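Ofchtiv-allosamidin (Ostrinia furnacalis, PDB 6JMB) probably hydrolyses the glycosidic bonds of chitin as an insect group IV chitinase of glycosyl hydrolase family 18, and is held here with the inhibitor allosamidin. Local coordinates at residues 96-99 with 100-103; 218-221 with 222-225. All coordinates share one frame; numbering follows the deposited sequence.

Both contacts are local, each made within one unbroken run of eight residues, and they sit on separate parts of the family 18 TIM barrel. Interaction 1 comes first along the chain, at the bend where helix 90-97 gives way to helix 99-116, which leads into strand 120-124. Interaction 2 follows in the loop between strand 187-190 and helix 226-235, which precedes strand 243-256. Their centres lie 38 Å apart and their nearest atoms about 25 Å, so neither touches the other. Each lies just before or at the start of a helix that connects two parallel barrel strands, 77-83 with 120-124 and 187-190 with 243-256.

Interaction 1. Residues 96-99 with 100-103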
loop_
_atom_site.group_PDB
_atom_site.type_symbol
_atom_site.label_atom_id
_atom_site.label_comp_id
_atom_site.label_asym_id
_atom_site.label_seq_id
_atom_site.Cartn_x
_atom_site.Cartn_y
_atom_site.Cartn_z
ATOM N N ALA A 96 18.983 -0.777 -12.414
ATOM C CA ALA A 96 18.387 0.201 -13.311
ATOM C C ALA A 96 19.428 0.998 -14.083
ATOM O O ALA A 96 19.111 1.503 -15.164
ATOM C CB ALA A 96 17.469 1.146 -12.531
ATOM N N ALA A 97 20.654 1.102 -13.564
ATOM C CA ALA A 97 21.688 1.911 -14.203
ATOM C C ALA A 97 22.360 1.224 -15.386
ATOM O O ALA A 97 23.042 1.897 -16.166
ATOM C CB ALA A 97 22.752 2.294 -13.176
ATOM N N GLU A 98 22.205 -0.090 -15.534
ATOM C CA GLU A 98 22.961 -0.839 -16.531
ATOM C C GLU A 98 22.010 -1.398 -17.574
ATOM O O GLU A 98 21.099 -2.161 -17.222
ATOM C CB GLU A 98 23.730 -1.976 -15.861
ATOM C CG GLU A 98 24.990 -1.522 -15.151
ATOM C CD GLU A 98 25.857 -0.638 -16.030
ATOM O OE1 GLU A 98 26.219 0.469 -15.582
ATOM O OE2 GLU A 98 26.169 -1.049 -17.168
ATOM N N PRO A 99 22.180 -1.065 -18.854
ATOM C CA PRO A 99 21.268 -1.609 -19.876
ATOM C C PRO A 99 21.182 -3.128 -19.862
ATOM O O PRO A 99 20.095 -3.688 -20.062
ATOM C CB PRO A 99 21.854 -1.069 -21.190
ATOM C CG PRO A 99 22.606 0.160 -20.783
ATOM C CD PRO A 99 23.173 -0.142 -19.428
ATOM N N GLU A 100 22.303 -3.807 -19.606
ATOM C CA GLU A 100 22.311 -5.266 -19.593
ATOM C C GLU A 100 21.488 -5.811 -18.436
ATOM O O GLU A 100 20.795 -6.827 -18.578
ATOM C CB GLU A 100 23.752 -5.767 -19.484
ATOM C CG GLU A 100 24.654 -5.341 -20.639
ATOM C CD GLU A 100 25.287 -3.963 -20.445
ATOM O OE1 GLU A 100 24.951 -3.256 -19.464
ATOM O OE2 GLU A 100 26.132 -3.588 -21.288
ATOM N N TYR A 101 21.559 -5.153 -17.278
ATOM C CA TYR A 101 20.795 -5.608 -16.124
ATOM C C TYR A 101 19.313 -5.291 -16.291
ATOM O O TYR A 101 18.456 -6.092 -15.904
ATOM C CB TYR A 101 21.342 -4.981 -14.845
ATOM C CG TYR A 101 22.751 -5.392 -14.467
ATOM C CD1 TYR A 101 23.371 -6.486 -15.062
ATOM C CD2 TYR A 101 23.456 -4.679 -13.507
ATOM C CE1 TYR A 101 24.663 -6.858 -14.708
ATOM C CE2 TYR A 101 24.745 -5.043 -13.145
ATOM C CZ TYR A 101 25.339 -6.133 -13.748
ATOM O OH TYR A 101 26.620 -6.487 -13.381
ATOM N N ARG A 102 18.990 -4.130 -16.864
ATOM C CA ARG A 102 17.592 -3.838 -17.174
ATOM C C ARG A 102 17.010 -4.885 -18.110
ATOM O O ARG A 102 15.891 -5.367 -17.906
ATOM C CB ARG A 102 17.469 -2.450 -17.802
ATOM C CG ARG A 102 17.764 -1.308 -16.854
ATOM C CD ARG A 102 17.214 0.009 -17.384
ATOM N NE ARG A 102 17.691 0.334 -18.729
ATOM C CZ ARG A 102 18.723 1.130 -18.993
ATOM N NH1 ARG A 102 19.421 1.676 -18.006
ATOM N NH2 ARG A 102 19.065 1.378 -20.249
ATOM N N GLN A 103 17.755 -5.241 -19.159
ATOM C CA GLN A 103 17.267 -6.245 -20.096
ATOM C C GLN A 103 17.072 -7.584 -19.400
ATOM O O GLN A 103 16.073 -8.278 -19.636
ATOM C CB GLN A 103 18.244 -6.376 -21.263
ATOM C CG GLN A 103 17.838 -7.414 -22.290
ATOM C CD GLN A 103 18.851 -7.539 -23.413
ATOM O OE1 GLN A 103 19.903 -8.159 -23.250
ATOM N NE2 GLN A 103 18.539 -6.949 -24.560
HETATM O O HOH W 1 21.835 3.330 -18.675
#
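R102 reaches back across a helix-to-helix bend to A96: its NH1 donates to A96 O at 2.9 Å, with an N-H...O angle of 163° and the oxygen lying in the guanidinium plane. The bend joins helix 90-97 to helix 99-116 of the TIM barrel, with E98 at the N-cap position of the second helix. R102 NH1 also donates to a water that itself donates to A97 O, while NE forms a salt bridge with E149 on helix 138-154. A chain bent at chi3 (-55°) turns the guanidinium back over the bend, where P99 CA lies 3.7 Å above one face, toward the rim. Replacing R102 by an alanine is likely to leave A96 O without this donor and E149 without its salt-bridge mate. The backbone starts the second helix through R102 N to E98 O (2.9 Å and nearly straight) and Q103 N to P99 O (3.0 Å). Farther out, the E98 and E100 carboxylates are almost coplanar, 11° apart; with E98 OE2 and E100 OE1 separated by 3.4 Å, their like charges probably repel if both are ionised. E98 and Y101 run side by side, and E98 CB approaches Y101 CD2 to 3.6 Å.

Interaction 2. Residues 218-221 with 222-225; sequences EQES and TLYN
Q219 O is gripped twice by T222, and this is the tight centre of the contact. T222 OG1 donates to Q219 O at 2.7 Å, in the carbonyl plane and with a C=O...donor angle of 153°. The second donor, T222 N, reaches Q219 O at 3.0 Å but comes from above that plane, 52° out of it, so the N-H and the O-H meet the oxygen from different directions. T222 places its hydroxyl between its backbone N and carbonyl carbon (chi1 69°), which folds OG1 back over the turn to the residue three places earlier. The same rotation sets T222 CG2 beside the backbone N, 3.9 Å from Q219 CB.

One residue on, L223 N donates to E220 O at 3.2 Å, again from above the carbonyl plane. These two successive i to i+3 backbone bonds define a short 3-10 turn in the loop between strand 187-190 and helix 226-235 of the TIM barrel. N228 ND2 donates to both E220 O and L223 O, and N225, at the N-cap of helix 226-235, accepts from N228 N through OD1; the turn is thereby tied to the first turn of that helix.

The outer side is looser. Q219 crosses T222 at an angle, its CG 3.5 Å from T222 OG1, and its chain, extended beyond CG, lays the amide of this exposed residue past T222 OG1 without a hydrogen bond between the two side chains. E220 and L223 meet more lightly, with E220 CG 4.1 Å from L223 CD1, although both side chains also touch I211, earlier in the same loop. At the other end of the turn a water bridges two carbonyls, donating to S221 O and, at 2.7 Å, to L223 O.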
loop_
_atom_site.group_PDB
_atom_site.type_symbol
_atom_site.label_atom_id
_atom_site.label_comp_id
_atom_site.label_asym_id
_atom_site.label_seq_id
_atom_site.Cartn_x
_atom_site.Cartn_y
_atom_site.Cartn_z
ATOM N N GLU A 218 -0.094 27.099 9.382
ATOM C CA GLU A 218 0.941 27.736 8.584
ATOM C C GLU A 218 1.650 26.667 7.760
ATOM O O GLU A 218 1.872 25.550 8.234
ATOM C CB GLU A 218 1.943 28.437 9.499
ATOM C CG GLU A 218 1.318 29.469 10.421
ATOM C CD GLU A 218 1.977 29.512 11.789
ATOM O OE1 GLU A 218 2.005 30.600 12.403
ATOM O OE2 GLU A 218 2.468 28.458 12.250
ATOM N N GLN A 219 1.999 27.015 6.523
ATOM C CA GLN A 219 2.541 26.069 5.541
ATOM C C GLN A 219 1.798 24.731 5.569
ATOM O O GLN A 219 2.385 23.648 5.658
ATOM C CB GLN A 219 4.066 25.926 5.630
ATOM C CG GLN A 219 4.619 25.356 6.929
ATOM C CD GLN A 219 6.137 25.334 6.956
ATOM O OE1 GLN A 219 6.793 25.909 6.087
ATOM N NE2 GLN A 219 6.702 24.666 7.957
ATOM N N GLU A 220 0.469 24.831 5.488
ATOM C CA GLU A 220 -0.395 23.655 5.518
ATOM C C GLU A 220 -0.075 22.691 4.384
ATOM O O GLU A 220 -0.244 21.474 4.538
ATOM C CB GLU A 220 -1.851 24.109 5.420
ATOM C CG GLU A 220 -2.869 23.043 5.729
ATOM C CD GLU A 220 -4.229 23.629 6.050
ATOM O OE1 GLU A 220 -4.352 24.872 6.078
ATOM O OE2 GLU A 220 -5.174 22.845 6.266
ATOM N N SER A 221 0.387 23.206 3.245
ATOM C CA SER A 221 0.685 22.355 2.099
ATOM C C SER A 221 1.868 21.428 2.336
ATOM O O SER A 221 2.041 20.474 1.569
ATOM C CB SER A 221 0.944 23.210 0.857
ATOM O OG SER A 221 2.145 23.943 0.999
ATOM N N THR A 222 2.676 21.672 3.367
ATOM C CA THR A 222 3.836 20.841 3.660
ATOM C C THR A 222 3.519 19.673 4.584
ATOM O O THR A 222 4.385 18.818 4.801
ATOM C CB THR A 222 4.954 21.684 4.289
ATOM O OG1 THR A 222 4.566 22.096 5.609
ATOM C CG2 THR A 222 5.247 22.913 3.437
ATOM N N LEU A 223 2.308 19.612 5.135
ATOM C CA LEU A 223 1.973 18.550 6.071
ATOM C C LEU A 223 1.803 17.224 5.340
ATOM O O LEU A 223 1.466 17.178 4.154
ATOM C CB LEU A 223 0.686 18.895 6.825
ATOM C CG LEU A 223 0.743 20.179 7.666
ATOM C CD1 LEU A 223 -0.657 20.551 8.140
ATOM C CD2 LEU A 223 1.677 20.029 8.849
ATOM N N TYR A 224 2.039 16.133 6.061
ATOM C CA TYR A 224 1.931 14.795 5.477
ATOM C C TYR A 224 0.491 14.321 5.621
ATOM O O TYR A 224 0.104 13.786 6.662
ATOM C CB TYR A 224 2.882 13.828 6.168
ATOM C CG TYR A 224 4.360 14.151 6.064
ATOM C CD1 TYR A 224 4.846 15.080 5.155
ATOM C CD2 TYR A 224 5.272 13.508 6.894
ATOM C CE1 TYR A 224 6.208 15.356 5.071
ATOM C CE2 TYR A 224 6.625 13.778 6.822
ATOM C CZ TYR A 224 7.085 14.702 5.909
ATOM O OH TYR A 224 8.435 14.971 5.841
ATOM N N ASN A 225 -0.314 14.525 4.580
ATOM C CA ASN A 225 -1.680 14.021 4.589
ATOM C C ASN A 225 -2.098 13.625 3.175
ATOM O O ASN A 225 -1.422 13.929 2.186
ATOM C CB ASN A 225 -2.654 14.977 5.305
ATOM C CG ASN A 225 -2.691 16.368 4.689
ATOM O OD1 ASN A 225 -2.890 16.525 3.487
ATOM N ND2 ASN A 225 -2.519 17.389 5.528
HETATM O O HOH W 2 2.858 17.722 1.874
#